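PDB 3C3K: alanine racemase from Actinobacillus succinogenes, which has the two-lobed fold of periplasmic binding protein-like proteins and, like many of its relatives, probably binds a small ligand between its lobes. Local coordinates for residues Lys125-Ile130 and His153-Ser158. Residues are numbered along the deposited sequence; the frame is centred on the assembly and turned at random.
Sequences KRIALI and HGLDYS
A water-bridged, aromatic-centred contact joins the start of the inner strand 127-131 to the loop that leads from helix 137-152 into strand 159-162, at the outer end of the C-terminal lobe. Tyr157 carries most of it. Its CG lies anti to the backbone N (chi1 178°), which sends the ring across the backbone of Arg126 and Ile127. Arg126 CB sits over one ring face, 3.7 Å from the centroid of the Tyr157 ring and 18° off its normal, a CH-pi contact; Arg126 CG extends the cover to Tyr157 CB and CG. Beyond CG the arginine chain bends at chi3 and leaves the tyrosine, its guanidinium nearly perpendicular to the ring plane, and Arg126 NE hydrogen-bonds to the backbone O of Lys184. The ring edge meets the strand backbone, with Tyr157 CE2 3.4 Å from Ile127 O, while the OH end lies against Ala128 CB. Val183 and Pro185 also touch the Tyr157 side chain.

Between the two backbones, water takes the place of direct pairing. One molecule donates to Lys125 O and to Tyr157 O and accepts from Ile127 N, each at 2.8 Å; a second donates to Lys125 O (2.7 Å) and accepts from Tyr157 N at a longer 3.2 Å. Lys125 O is thus gripped by two waters. Leu155 CB rests near that carbonyl, and Leu155 CD1 reaches Ile127 CD1 at 4.4 Å, on the side lined by Val120 of helix 108-121.

Gly154, with positive phi, is the C-prime residue of the Schellman motif ending helix 137-152, and from there the chain returns to lie beside strand 127-131. The contact closes the return of a right-handed beta-alpha-beta crossover, in which helix 137-152 links the neighbouring parallel strands 127-131 and 159-162, the repeating element of the Rossmann-like lobes of periplasmic binding protein-like domains.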
ATOM      1  N   LYS B 125      -6.461 -10.260 -30.802  1.00 17.26           N
ATOM      2  CA  LYS B 125      -7.727 -10.818 -31.191  1.00 17.65           C
ATOM      3  C   LYS B 125      -8.286 -11.747 -30.100  1.00 18.52           C
ATOM      4  O   LYS B 125      -9.472 -12.119 -30.107  1.00 18.54           O
ATOM      5  CB  LYS B 125      -7.566 -11.603 -32.507  1.00 18.53           C
ATOM      6  CG  LYS B 125      -7.758 -10.707 -33.728  1.00 20.61           C
ATOM      7  CD  LYS B 125      -7.689 -11.498 -35.010  1.00 27.38           C
ATOM      8  CE  LYS B 125      -7.727 -10.579 -36.209  1.00 32.54           C
ATOM      9  NZ  LYS B 125      -6.823  -9.381 -36.048  1.00 39.97           N
ATOM     10  N   ARG B 126      -7.453 -12.085 -29.130  1.00 17.75           N
ATOM     11  CA  ARG B 126      -7.918 -12.931 -28.034  1.00 18.08           C
ATOM     12  C   ARG B 126      -7.555 -12.272 -26.718  1.00 18.00           C
ATOM     13  O   ARG B 126      -6.501 -12.587 -26.112  1.00 19.32           O
ATOM     14  CB  ARG B 126      -7.305 -14.328 -28.136  1.00 17.27           C
ATOM     15  CG  ARG B 126      -7.836 -15.115 -29.333  1.00 19.21           C
ATOM     16  CD  ARG B 126      -7.071 -16.450 -29.708  1.00 20.04           C
ATOM     17  NE  ARG B 126      -5.626 -16.486 -29.474  1.00 26.21           N
ATOM     18  CZ  ARG B 126      -4.665 -16.083 -30.319  1.00 29.22           C
ATOM     19  NH1 ARG B 126      -4.958 -15.568 -31.509  1.00 27.77           N
ATOM     20  NH2 ARG B 126      -3.372 -16.193 -29.968  1.00 28.66           N
ATOM     21  N   ILE B 127      -8.404 -11.342 -26.292  1.00 16.46           N
ATOM     22  CA  ILE B 127      -8.101 -10.501 -25.171  1.00 16.68           C
ATOM     23  C   ILE B 127      -8.857 -11.110 -23.994  1.00 16.58           C
ATOM     24  O   ILE B 127     -10.081 -11.328 -24.089  1.00 18.74           O
ATOM     25  CB  ILE B 127      -8.557  -9.032 -25.423  1.00 15.73           C
ATOM     26  CG1 ILE B 127      -7.841  -8.440 -26.637  1.00 17.05           C
ATOM     27  CG2 ILE B 127      -8.312  -8.149 -24.141  1.00 18.55           C
ATOM     28  CD1 ILE B 127      -8.548  -7.312 -27.295  1.00 19.33           C
ATOM     29  N   ALA B 128      -8.146 -11.378 -22.907  1.00 15.22           N
ATOM     30  CA  ALA B 128      -8.704 -11.918 -21.648  1.00 13.96           C
ATOM     31  C   ALA B 128      -8.757 -10.791 -20.620  1.00 14.76           C
ATOM     32  O   ALA B 128      -8.069  -9.745 -20.776  1.00 14.71           O
ATOM     33  CB  ALA B 128      -7.812 -13.129 -21.099  1.00 14.71           C
ATOM     34  N   LEU B 129      -9.602 -10.984 -19.604  1.00 12.34           N
ATOM     35  CA  LEU B 129      -9.768 -10.060 -18.493  1.00 12.79           C
ATOM     36  C   LEU B 129      -9.456 -10.776 -17.170  1.00 13.47           C
ATOM     37  O   LEU B 129      -9.899 -11.914 -16.931  1.00 13.10           O
ATOM     38  CB  LEU B 129     -11.204  -9.478 -18.476  1.00 12.06           C
ATOM     39  CG  LEU B 129     -11.583  -8.473 -17.374  1.00 11.67           C
ATOM     40  CD1 LEU B 129     -10.988  -7.061 -17.768  1.00 11.13           C
ATOM     41  CD2 LEU B 129     -13.098  -8.333 -17.220  1.00 13.66           C
ATOM     42  N   ILE B 130      -8.624 -10.155 -16.343  1.00 12.53           N
ATOM     43  CA  ILE B 130      -8.488 -10.619 -14.969  1.00 12.72           C
ATOM     44  C   ILE B 130      -9.318  -9.606 -14.153  1.00 13.58           C
ATOM     45  O   ILE B 130      -8.973  -8.390 -14.097  1.00 12.67           O
ATOM     46  CB  ILE B 130      -6.999 -10.651 -14.463  1.00 12.00           C
ATOM     47  CG1 ILE B 130      -6.183 -11.614 -15.299  1.00  9.29           C
ATOM     48  CG2 ILE B 130      -6.946 -11.116 -12.954  1.00 13.24           C
ATOM     49  CD1 ILE B 130      -4.723 -11.702 -14.930  1.00 14.40           C
ATOM     50  N   HIS B 153     -16.416  -5.640 -31.799  1.00 16.85           N
ATOM     51  CA  HIS B 153     -15.375  -5.909 -32.813  1.00 17.25           C
ATOM     52  C   HIS B 153     -15.532  -7.291 -33.435  1.00 17.10           C
ATOM     53  O   HIS B 153     -14.686  -7.755 -34.162  1.00 17.20           O
ATOM     54  CB  HIS B 153     -13.980  -5.754 -32.186  1.00 15.94           C
ATOM     55  CG  HIS B 153     -13.604  -4.325 -31.928  1.00 15.37           C
ATOM     56  ND1 HIS B 153     -13.486  -3.392 -32.938  1.00 14.06           N
ATOM     57  CD2 HIS B 153     -13.356  -3.665 -30.767  1.00 14.09           C
ATOM     58  CE1 HIS B 153     -13.139  -2.228 -32.409  1.00 16.36           C
ATOM     59  NE2 HIS B 153     -13.071  -2.360 -31.094  1.00 15.44           N
ATOM     60  N   GLY B 154     -16.617  -7.965 -33.100  1.00 17.52           N
ATOM     61  CA  GLY B 154     -16.874  -9.279 -33.667  1.00 16.27           C
ATOM     62  C   GLY B 154     -15.831 -10.326 -33.326  1.00 16.53           C
ATOM     63  O   GLY B 154     -15.599 -11.188 -34.114  1.00 15.71           O
ATOM     64  N   LEU B 155     -15.164 -10.198 -32.174  1.00 17.71           N
ATOM     65  CA  LEU B 155     -14.162 -11.149 -31.745  1.00 19.10           C
ATOM     66  C   LEU B 155     -14.859 -12.390 -31.181  1.00 20.00           C
ATOM     67  O   LEU B 155     -15.815 -12.297 -30.451  1.00 20.54           O
ATOM     68  CB  LEU B 155     -13.181 -10.510 -30.743  1.00 19.12           C
ATOM     69  CG  LEU B 155     -12.511  -9.187 -31.240  1.00 21.06           C
ATOM     70  CD1 LEU B 155     -11.632  -8.482 -30.258  1.00 20.59           C
ATOM     71  CD2 LEU B 155     -11.669  -9.414 -32.495  1.00 20.29           C
ATOM     72  N   ASP B 156     -14.348 -13.567 -31.491  1.00 20.68           N
ATOM     73  CA  ASP B 156     -14.959 -14.784 -30.974  1.00 22.10           C
ATOM     74  C   ASP B 156     -14.494 -15.141 -29.525  1.00 22.66           C
ATOM     75  O   ASP B 156     -15.254 -15.720 -28.715  1.00 23.63           O
ATOM     76  CB  ASP B 156     -14.619 -15.903 -31.926  1.00 24.37           C
ATOM     77  CG  ASP B 156     -15.515 -17.148 -31.711  1.00 31.13           C
ATOM     78  OD1 ASP B 156     -16.502 -17.104 -30.908  1.00 33.37           O
ATOM     79  OD2 ASP B 156     -15.211 -18.165 -32.344  1.00 36.42           O
ATOM     80  N   TYR B 157     -13.277 -14.754 -29.180  1.00 20.67           N
ATOM     81  CA  TYR B 157     -12.693 -15.105 -27.880  1.00 20.12           C
ATOM     82  C   TYR B 157     -13.104 -14.129 -26.798  1.00 20.06           C
ATOM     83  O   TYR B 157     -12.964 -12.870 -26.935  1.00 18.43           O
ATOM     84  CB  TYR B 157     -11.156 -15.123 -27.981  1.00 19.32           C
ATOM     85  CG  TYR B 157     -10.368 -15.419 -26.710  1.00 18.25           C
ATOM     86  CD1 TYR B 157      -9.792 -16.663 -26.498  1.00 17.63           C
ATOM     87  CD2 TYR B 157     -10.135 -14.423 -25.762  1.00 18.75           C
ATOM     88  CE1 TYR B 157      -9.046 -16.926 -25.348  1.00 18.79           C
ATOM     89  CE2 TYR B 157      -9.433 -14.670 -24.616  1.00 17.43           C
ATOM     90  CZ  TYR B 157      -8.876 -15.925 -24.411  1.00 17.56           C
ATOM     91  OH  TYR B 157      -8.132 -16.155 -23.295  1.00 17.74           O
ATOM     92  N   SER B 158     -13.529 -14.741 -25.702  1.00 19.75           N
ATOM     93  CA  SER B 158     -13.872 -14.059 -24.501  1.00 20.04           C
ATOM     94  C   SER B 158     -13.359 -14.890 -23.371  1.00 20.53           C
ATOM     95  O   SER B 158     -13.558 -16.148 -23.371  1.00 18.88           O
ATOM     96  CB  SER B 158     -15.390 -14.072 -24.341  1.00 19.68           C
ATOM     97  OG  SER B 158     -15.769 -12.843 -23.888  1.00 25.41           O
TER
HETATM   98  O   HOH W   1     -10.805 -11.251 -27.760  1.00 12.75           O
HETATM   99  O   HOH W   2     -11.146 -13.872 -31.343  1.00 23.33           O